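Local coordinates for protein acyl-coenzyme A oxidase 1 (Yarrowia lipolytica, PDB 5Y9D) that oxidises acyl-CoA thioesters to trans-2-enoyl-CoAs with FAD, passing the electrons to oxygen to give hydrogen peroxide in peroxisomal beta-oxidation, at residues Arg88-Leu102 against Asp121-Asn133. Numbering follows the deposited sequence.
Sequences RKQTMERVAALSPYL and DMSTRTRLSIHNN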
ATOM      1  N   ARG A  88      20.435  11.595   2.051  1.00 25.06           N
ATOM      2  CA  ARG A  88      20.345  13.051   2.087  1.00 27.27           C
ATOM      3  C   ARG A  88      21.487  13.639   1.289  1.00 27.92           C
ATOM      4  O   ARG A  88      21.272  14.471   0.428  1.00 26.38           O
ATOM      5  CB  ARG A  88      20.421  13.563   3.522  1.00 25.76           C
ATOM      6  CG  ARG A  88      19.131  13.447   4.303  1.00 24.90           C
ATOM      7  CD  ARG A  88      18.024  14.313   3.761  1.00 25.21           C
ATOM      8  NE  ARG A  88      16.785  14.167   4.544  1.00 25.23           N
ATOM      9  CZ  ARG A  88      16.476  14.902   5.605  1.00 25.98           C
ATOM     10  NH1 ARG A  88      15.337  14.700   6.246  1.00 27.54           N
ATOM     11  NH2 ARG A  88      17.306  15.839   6.055  1.00 27.19           N
ATOM     12  N   LYS A  89      22.688  13.123   1.563  1.00 29.20           N
ATOM     13  CA  LYS A  89      23.912  13.592   0.954  1.00 29.00           C
ATOM     14  C   LYS A  89      23.994  13.226  -0.519  1.00 26.38           C
ATOM     15  O   LYS A  89      24.346  14.065  -1.350  1.00 24.78           O
ATOM     16  CB  LYS A  89      25.121  13.038   1.723  1.00 30.77           C
ATOM     17  CG  LYS A  89      26.446  13.279   1.026  1.00 31.94           C
ATOM     18  CD  LYS A  89      27.609  12.875   1.895  1.00 34.62           C
ATOM     19  CE  LYS A  89      28.886  12.795   1.078  1.00 39.02           C
ATOM     20  NZ  LYS A  89      29.998  13.488   1.789  1.00 42.19           N
ATOM     21  N   GLN A  90      23.684  11.990  -0.866  1.00 26.28           N
ATOM     22  CA  GLN A  90      23.823  11.606  -2.274  1.00 28.18           C
ATOM     23  C   GLN A  90      22.753  12.211  -3.189  1.00 24.74           C
ATOM     24  O   GLN A  90      22.981  12.426  -4.362  1.00 23.40           O
ATOM     25  CB  GLN A  90      23.863  10.107  -2.420  1.00 34.78           C
ATOM     26  CG  GLN A  90      22.504   9.452  -2.274  1.00 41.88           C
ATOM     27  CD  GLN A  90      22.606   7.949  -2.012  1.00 47.86           C
ATOM     28  OE1 GLN A  90      23.718   7.399  -1.825  1.00 46.81           O
ATOM     29  NE2 GLN A  90      21.447   7.276  -2.011  1.00 45.85           N
ATOM     30  N   THR A  91      21.592  12.504  -2.645  1.00 23.40           N
ATOM     31  CA  THR A  91      20.594  13.255  -3.364  1.00 23.02           C
ATOM     32  C   THR A  91      21.144  14.656  -3.707  1.00 25.54           C
ATOM     33  O   THR A  91      20.925  15.164  -4.819  1.00 24.02           O
ATOM     34  CB  THR A  91      19.314  13.340  -2.536  1.00 23.12           C
ATOM     35  OG1 THR A  91      18.875  12.013  -2.197  1.00 22.30           O
ATOM     36  CG2 THR A  91      18.223  14.050  -3.277  1.00 22.87           C
ATOM     37  N   MET A  92      21.886  15.267  -2.782  1.00 27.56           N
ATOM     38  CA  MET A  92      22.483  16.573  -3.067  1.00 29.90           C
ATOM     39  C   MET A  92      23.504  16.509  -4.170  1.00 27.09           C
ATOM     40  O   MET A  92      23.491  17.334  -5.049  1.00 25.24           O
ATOM     41  CB  MET A  92      23.138  17.200  -1.844  1.00 32.80           C
ATOM     42  CG  MET A  92      22.364  18.370  -1.319  1.00 37.87           C
ATOM     43  SD  MET A  92      22.098  19.665  -2.530  1.00 44.51           S
ATOM     44  CE  MET A  92      20.344  19.567  -2.810  1.00 47.08           C
ATOM     45  N   GLU A  93      24.405  15.543  -4.105  1.00 26.11           N
ATOM     46  CA  GLU A  93      25.309  15.302  -5.229  1.00 27.27           C
ATOM     47  C   GLU A  93      24.530  15.093  -6.556  1.00 26.37           C
ATOM     48  O   GLU A  93      24.904  15.659  -7.611  1.00 24.28           O
ATOM     49  CB  GLU A  93      26.179  14.072  -4.969  1.00 27.95           C
ATOM     50  CG  GLU A  93      27.094  14.198  -3.782  1.00 30.71           C
ATOM     51  CD  GLU A  93      27.703  12.878  -3.362  1.00 35.88           C
ATOM     52  OE1 GLU A  93      27.149  11.820  -3.753  1.00 37.73           O
ATOM     53  OE2 GLU A  93      28.736  12.897  -2.634  1.00 40.34           O
ATOM     54  N   ARG A  94      23.479  14.268  -6.517  1.00 24.61           N
ATOM     55  CA  ARG A  94      22.714  13.985  -7.743  1.00 26.24           C
ATOM     56  C   ARG A  94      22.043  15.230  -8.292  1.00 26.15           C
ATOM     57  O   ARG A  94      22.100  15.496  -9.476  1.00 30.22           O
ATOM     58  CB  ARG A  94      21.741  12.826  -7.552  1.00 27.03           C
ATOM     59  CG  ARG A  94      22.496  11.523  -7.307  1.00 27.98           C
ATOM     60  CD  ARG A  94      21.603  10.391  -6.885  1.00 30.20           C
ATOM     61  NE  ARG A  94      22.362   9.281  -6.326  1.00 33.86           N
ATOM     62  CZ  ARG A  94      21.829   8.143  -5.888  1.00 37.11           C
ATOM     63  NH1 ARG A  94      20.521   7.930  -5.965  1.00 39.09           N
ATOM     64  NH2 ARG A  94      22.612   7.208  -5.371  1.00 38.82           N
ATOM     65  N   VAL A  95      21.450  16.026  -7.428  1.00 26.97           N
ATOM     66  CA  VAL A  95      20.912  17.318  -7.838  1.00 26.58           C
ATOM     67  C   VAL A  95      21.984  18.168  -8.530  1.00 25.42           C
ATOM     68  O   VAL A  95      21.730  18.738  -9.581  1.00 26.23           O
ATOM     69  CB  VAL A  95      20.314  18.104  -6.632  1.00 26.28           C
ATOM     70  CG1 VAL A  95      19.941  19.534  -7.041  1.00 25.88           C
ATOM     71  CG2 VAL A  95      19.106  17.395  -6.092  1.00 25.30           C
ATOM     72  N   ALA A  96      23.177  18.234  -7.957  1.00 23.21           N
ATOM     73  CA  ALA A  96      24.276  18.963  -8.588  1.00 23.66           C
ATOM     74  C   ALA A  96      24.586  18.499 -10.001  1.00 25.69           C
ATOM     75  O   ALA A  96      24.736  19.301 -10.896  1.00 29.15           O
ATOM     76  CB  ALA A  96      25.519  18.891  -7.726  1.00 22.67           C
ATOM     77  N   ALA A  97      24.627  17.190 -10.202  1.00 29.32           N
ATOM     78  CA  ALA A  97      25.003  16.583 -11.486  1.00 28.07           C
ATOM     79  C   ALA A  97      23.956  16.785 -12.566  1.00 29.82           C
ATOM     80  O   ALA A  97      24.317  16.791 -13.756  1.00 31.49           O
ATOM     81  CB  ALA A  97      25.254  15.097 -11.311  1.00 26.40           C
ATOM     82  N   LEU A  98      22.687  16.932 -12.162  1.00 28.14           N
ATOM     83  CA  LEU A  98      21.591  17.208 -13.096  1.00 29.21           C
ATOM     84  C   LEU A  98      21.447  18.697 -13.420  1.00 27.94           C
ATOM     85  O   LEU A  98      20.762  19.068 -14.367  1.00 27.97           O
ATOM     86  CB  LEU A  98      20.250  16.692 -12.539  1.00 31.60           C
ATOM     87  CG  LEU A  98      20.133  15.168 -12.443  1.00 34.20           C
ATOM     88  CD1 LEU A  98      18.969  14.814 -11.528  1.00 35.54           C
ATOM     89  CD2 LEU A  98      19.976  14.530 -13.832  1.00 32.47           C
ATOM     90  N   SER A  99      22.132  19.552 -12.678  1.00 28.10           N
ATOM     91  CA  SER A  99      21.917  20.983 -12.830  1.00 29.82           C
ATOM     92  C   SER A  99      22.337  21.634 -14.174  1.00 27.99           C
ATOM     93  O   SER A  99      21.738  22.603 -14.590  1.00 27.46           O
ATOM     94  CB  SER A  99      22.516  21.735 -11.632  1.00 30.26           C
ATOM     95  OG  SER A  99      23.905  21.730 -11.761  1.00 34.72           O
ATOM     96  N   PRO A 100      23.341  21.100 -14.879  1.00 28.22           N
ATOM     97  CA  PRO A 100      23.580  21.680 -16.210  1.00 27.19           C
ATOM     98  C   PRO A 100      22.369  21.644 -17.151  1.00 29.01           C
ATOM     99  O   PRO A 100      22.176  22.551 -17.989  1.00 30.00           O
ATOM    100  CB  PRO A 100      24.672  20.795 -16.784  1.00 27.12           C
ATOM    101  CG  PRO A 100      25.308  20.133 -15.601  1.00 27.48           C
ATOM    102  CD  PRO A 100      24.194  19.926 -14.631  1.00 27.70           C
ATOM    103  N   TYR A 101      21.552  20.617 -17.023  1.00 30.12           N
ATOM    104  CA  TYR A 101      20.365  20.477 -17.879  1.00 33.42           C
ATOM    105  C   TYR A 101      19.247  21.527 -17.632  1.00 34.94           C
ATOM    106  O   TYR A 101      18.342  21.683 -18.445  1.00 36.18           O
ATOM    107  CB  TYR A 101      19.799  19.035 -17.771  1.00 33.78           C
ATOM    108  CG  TYR A 101      20.754  17.935 -18.234  1.00 33.08           C
ATOM    109  CD1 TYR A 101      21.260  17.921 -19.530  1.00 33.23           C
ATOM    110  CD2 TYR A 101      21.132  16.890 -17.372  1.00 34.62           C
ATOM    111  CE1 TYR A 101      22.127  16.907 -19.967  1.00 33.85           C
ATOM    112  CE2 TYR A 101      21.990  15.881 -17.792  1.00 35.00           C
ATOM    113  CZ  TYR A 101      22.487  15.890 -19.095  1.00 34.19           C
ATOM    114  OH  TYR A 101      23.334  14.892 -19.522  1.00 30.86           O
ATOM    115  N   LEU A 102      19.315  22.259 -16.527  1.00 38.18           N
ATOM    116  CA  LEU A 102      18.333  23.311 -16.239  1.00 38.26           C
ATOM    117  C   LEU A 102      18.509  24.517 -17.178  1.00 42.33           C
ATOM    118  O   LEU A 102      17.599  25.343 -17.330  1.00 43.72           O
ATOM    119  CB  LEU A 102      18.470  23.788 -14.796  1.00 36.28           C
ATOM    120  CG  LEU A 102      18.399  22.689 -13.735  1.00 38.08           C
ATOM    121  CD1 LEU A 102      19.027  23.166 -12.440  1.00 36.47           C
ATOM    122  CD2 LEU A 102      16.962  22.233 -13.519  1.00 39.30           C
ATOM    123  N   ASP A 121      14.650   6.876  -8.798  1.00 26.54           N
ATOM    124  CA  ASP A 121      15.153   7.762  -7.747  1.00 26.02           C
ATOM    125  C   ASP A 121      14.184   8.904  -7.476  1.00 25.50           C
ATOM    126  O   ASP A 121      14.357  10.019  -7.925  1.00 25.04           O
ATOM    127  CB  ASP A 121      16.531   8.314  -8.103  1.00 26.66           C
ATOM    128  CG  ASP A 121      17.150   9.098  -6.958  1.00 29.12           C
ATOM    129  OD1 ASP A 121      16.500   9.208  -5.895  1.00 35.65           O
ATOM    130  OD2 ASP A 121      18.270   9.625  -7.105  1.00 28.05           O
ATOM    131  N   MET A 122      13.166   8.621  -6.694  1.00 27.09           N
ATOM    132  CA  MET A 122      12.232   9.648  -6.347  1.00 27.96           C
ATOM    133  C   MET A 122      12.805  10.758  -5.456  1.00 26.66           C
ATOM    134  O   MET A 122      12.358  11.892  -5.584  1.00 27.17           O
ATOM    135  CB  MET A 122      10.948   9.016  -5.791  1.00 32.84           C
ATOM    136  CG  MET A 122       9.956   8.669  -6.930  1.00 32.52           C
ATOM    137  SD  MET A 122       8.637   7.478  -6.568  1.00 37.22           S
ATOM    138  CE  MET A 122       9.274   5.922  -7.211  1.00 38.50           C
ATOM    139  N   SER A 123      13.805  10.489  -4.610  1.00 24.27           N
ATOM    140  CA  SER A 123      14.300  11.531  -3.721  1.00 22.91           C
ATOM    141  C   SER A 123      14.949  12.703  -4.528  1.00 23.71           C
ATOM    142  O   SER A 123      14.638  13.875  -4.296  1.00 21.02           O
ATOM    143  CB  SER A 123      15.247  10.940  -2.672  1.00 24.19           C
ATOM    144  OG  SER A 123      14.546  10.155  -1.685  1.00 24.79           O
ATOM    145  N   THR A 124      15.804  12.390  -5.502  1.00 24.55           N
ATOM    146  CA  THR A 124      16.477  13.439  -6.288  1.00 24.81           C
ATOM    147  C   THR A 124      15.463  14.148  -7.182  1.00 26.21           C
ATOM    148  O   THR A 124      15.549  15.348  -7.444  1.00 25.73           O
ATOM    149  CB  THR A 124      17.540  12.865  -7.228  1.00 25.58           C
ATOM    150  OG1 THR A 124      18.549  12.178  -6.486  1.00 25.53           O
ATOM    151  CG2 THR A 124      18.171  13.987  -8.059  1.00 26.50           C
ATOM    152  N   ARG A 125      14.514  13.388  -7.688  1.00 24.83           N
ATOM    153  CA  ARG A 125      13.520  13.981  -8.511  1.00 26.70           C
ATOM    154  C   ARG A 125      12.799  15.074  -7.706  1.00 25.53           C
ATOM    155  O   ARG A 125      12.752  16.208  -8.118  1.00 23.39           O
ATOM    156  CB  ARG A 125      12.585  12.895  -9.031  1.00 29.85           C
ATOM    157  CG  ARG A 125      11.614  13.369 -10.080  1.00 33.18           C
ATOM    158  CD  ARG A 125      10.271  13.746  -9.463  1.00 34.61           C
ATOM    159  NE  ARG A 125       9.438  14.371 -10.485  1.00 37.26           N
ATOM    160  CZ  ARG A 125       8.780  13.711 -11.428  1.00 32.64           C
ATOM    161  NH1 ARG A 125       8.851  12.402 -11.480  1.00 29.65           N
ATOM    162  NH2 ARG A 125       8.057  14.380 -12.323  1.00 34.74           N
ATOM    163  N   THR A 126      12.332  14.757  -6.504  1.00 26.41           N
ATOM    164  CA  THR A 126      11.636  15.746  -5.696  1.00 25.95           C
ATOM    165  C   THR A 126      12.531  16.920  -5.279  1.00 27.54           C
ATOM    166  O   THR A 126      12.094  18.101  -5.306  1.00 23.84           O
ATOM    167  CB  THR A 126      11.077  15.089  -4.448  1.00 25.81           C
ATOM    168  OG1 THR A 126      10.223  14.031  -4.845  1.00 27.89           O
ATOM    169  CG2 THR A 126      10.280  16.072  -3.612  1.00 25.96           C
ATOM    170  N   ARG A 127      13.772  16.595  -4.891  1.00 26.85           N
ATOM    171  CA  ARG A 127      14.673  17.599  -4.347  1.00 28.10           C
ATOM    172  C   ARG A 127      15.101  18.603  -5.423  1.00 28.40           C
ATOM    173  O   ARG A 127      15.387  19.757  -5.153  1.00 30.00           O
ATOM    174  CB  ARG A 127      15.890  16.959  -3.684  1.00 28.79           C
ATOM    175  CG  ARG A 127      16.713  17.949  -2.864  1.00 28.96           C
ATOM    176  CD  ARG A 127      17.210  17.305  -1.601  1.00 28.74           C
ATOM    177  NE  ARG A 127      18.153  18.131  -0.871  1.00 28.36           N
ATOM    178  CZ  ARG A 127      19.152  17.660  -0.119  1.00 29.81           C
ATOM    179  NH1 ARG A 127      19.384  16.345   0.006  1.00 27.62           N
ATOM    180  NH2 ARG A 127      19.935  18.518   0.521  1.00 30.21           N
ATOM    181  N   LEU A 128      15.127  18.163  -6.652  1.00 28.24           N
ATOM    182  CA  LEU A 128      15.381  19.068  -7.738  1.00 28.95           C
ATOM    183  C   LEU A 128      14.109  19.842  -8.056  1.00 27.46           C
ATOM    184  O   LEU A 128      14.109  21.027  -8.358  1.00 25.83           O
ATOM    185  CB  LEU A 128      15.812  18.254  -8.944  1.00 30.27           C
ATOM    186  CG  LEU A 128      16.197  19.033 -10.180  1.00 32.30           C
ATOM    187  CD1 LEU A 128      17.239  20.072  -9.841  1.00 34.28           C
ATOM    188  CD2 LEU A 128      16.722  18.049 -11.206  1.00 34.29           C
ATOM    189  N   SER A 129      13.016  19.125  -7.994  1.00 28.06           N
ATOM    190  CA  SER A 129      11.762  19.592  -8.502  1.00 29.33           C
ATOM    191  C   SER A 129      11.226  20.800  -7.705  1.00 29.03           C
ATOM    192  O   SER A 129      10.749  21.748  -8.299  1.00 31.81           O
ATOM    193  CB  SER A 129      10.801  18.410  -8.497  1.00 31.34           C
ATOM    194  OG  SER A 129       9.538  18.777  -8.935  1.00 37.49           O
ATOM    195  N   ILE A 130      11.362  20.803  -6.381  1.00 26.50           N
ATOM    196  CA  ILE A 130      10.872  21.924  -5.583  1.00 26.62           C
ATOM    197  C   ILE A 130      11.432  23.303  -5.991  1.00 26.57           C
ATOM    198  O   ILE A 130      10.829  24.342  -5.718  1.00 25.23           O
ATOM    199  CB  ILE A 130      11.073  21.704  -4.056  1.00 27.71           C
ATOM    200  CG1 ILE A 130      12.562  21.491  -3.725  1.00 28.48           C
ATOM    201  CG2 ILE A 130      10.207  20.535  -3.532  1.00 27.86           C
ATOM    202  CD1 ILE A 130      13.282  22.777  -3.391  1.00 28.92           C
ATOM    203  N   HIS A 131      12.582  23.323  -6.626  1.00 26.72           N
ATOM    204  CA  HIS A 131      13.157  24.588  -7.055  1.00 28.58           C
ATOM    205  C   HIS A 131      12.780  24.877  -8.466  1.00 29.60           C
ATOM    206  O   HIS A 131      12.197  25.913  -8.799  1.00 31.70           O
ATOM    207  CB  HIS A 131      14.674  24.542  -6.985  1.00 28.93           C
ATOM    208  CG  HIS A 131      15.321  25.580  -7.816  1.00 28.85           C
ATOM    209  ND1 HIS A 131      15.492  26.871  -7.377  1.00 30.64           N
ATOM    210  CD2 HIS A 131      15.826  25.534  -9.067  1.00 28.64           C
ATOM    211  CE1 HIS A 131      16.083  27.577  -8.317  1.00 30.00           C
ATOM    212  NE2 HIS A 131      16.300  26.788  -9.354  1.00 30.31           N
ATOM    213  N   ASN A 132      13.118  23.922  -9.312  1.00 32.49           N
ATOM    214  CA  ASN A 132      13.059  24.092 -10.746  1.00 31.18           C
ATOM    215  C   ASN A 132      11.631  23.945 -11.267  1.00 32.77           C
ATOM    216  O   ASN A 132      11.291  24.599 -12.217  1.00 35.12           O
ATOM    217  CB  ASN A 132      14.049  23.129 -11.368  1.00 32.91           C
ATOM    218  CG  ASN A 132      13.586  22.574 -12.659  1.00 34.48           C
ATOM    219  OD1 ASN A 132      13.078  21.467 -12.718  1.00 37.29           O
ATOM    220  ND2 ASN A 132      13.767  23.329 -13.708  1.00 37.40           N
ATOM    221  N   ASN A 133      10.788  23.153 -10.609  1.00 33.85           N
ATOM    222  CA  ASN A 133       9.329  23.065 -10.933  1.00 37.40           C
ATOM    223  C   ASN A 133       8.508  24.043 -10.075  1.00 34.48           C
ATOM    224  O   ASN A 133       7.941  24.985 -10.592  1.00 38.50           O
ATOM    225  CB  ASN A 133       8.802  21.592 -10.803  1.00 39.84           C
ATOM    226  CG  ASN A 133       7.262  21.462 -10.879  1.00 46.46           C
ATOM    227  OD1 ASN A 133       6.628  21.934 -11.825  1.00 54.63           O
ATOM    228  ND2 ASN A 133       6.664  20.757  -9.900  1.00 48.34           N
TER
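R127 reaches from helix 122-142 across helix 84-98, its side chain running at about a right angle to that of M92. CG lies anti to the backbone N (chi1 -169°), which sends the chain between R88, T91, M92 and V95 as a knob into a hole. M92 CG lies over one guanidinium face, 3.5 Å from R127 CZ, while at the edge R127 NH1 gives a bent hydrogen bond to R88 O (2.7 Å). G264 O and a salt bridge to D266 also hold this group, and Y686 of the second subunit bonds R127 NH2.

T124 is the second knob, among T91, R94, V95 and L98; its CG2 meets L98 CD1 at 3.7 Å. D121, the N-cap, accepts from T124 N through OD1. Its OD2 is gripped from opposite faces of the carboxylate by T124 OG1 (2.6 Å) and R94 NH1 (3.0 Å), the guanidinium standing 86° to the carboxylate plane. D79 takes R94 NH2 in a second salt bridge.

Farther along, L128 CD1 packs on V95 CG1 (3.9 Å), and L102 CD2 rests against the amide of N132. The axes of 88-98 and 122-133 cross at -60°, joining two helices of the N-terminal alpha-helical domain of the acyl-CoA oxidase fold. H117 of helix 107-118 touches L98 and T124, I130 touches FAD, and R88 bonds D263 O through NE and forms a salt bridge with D255 of strand 251-255.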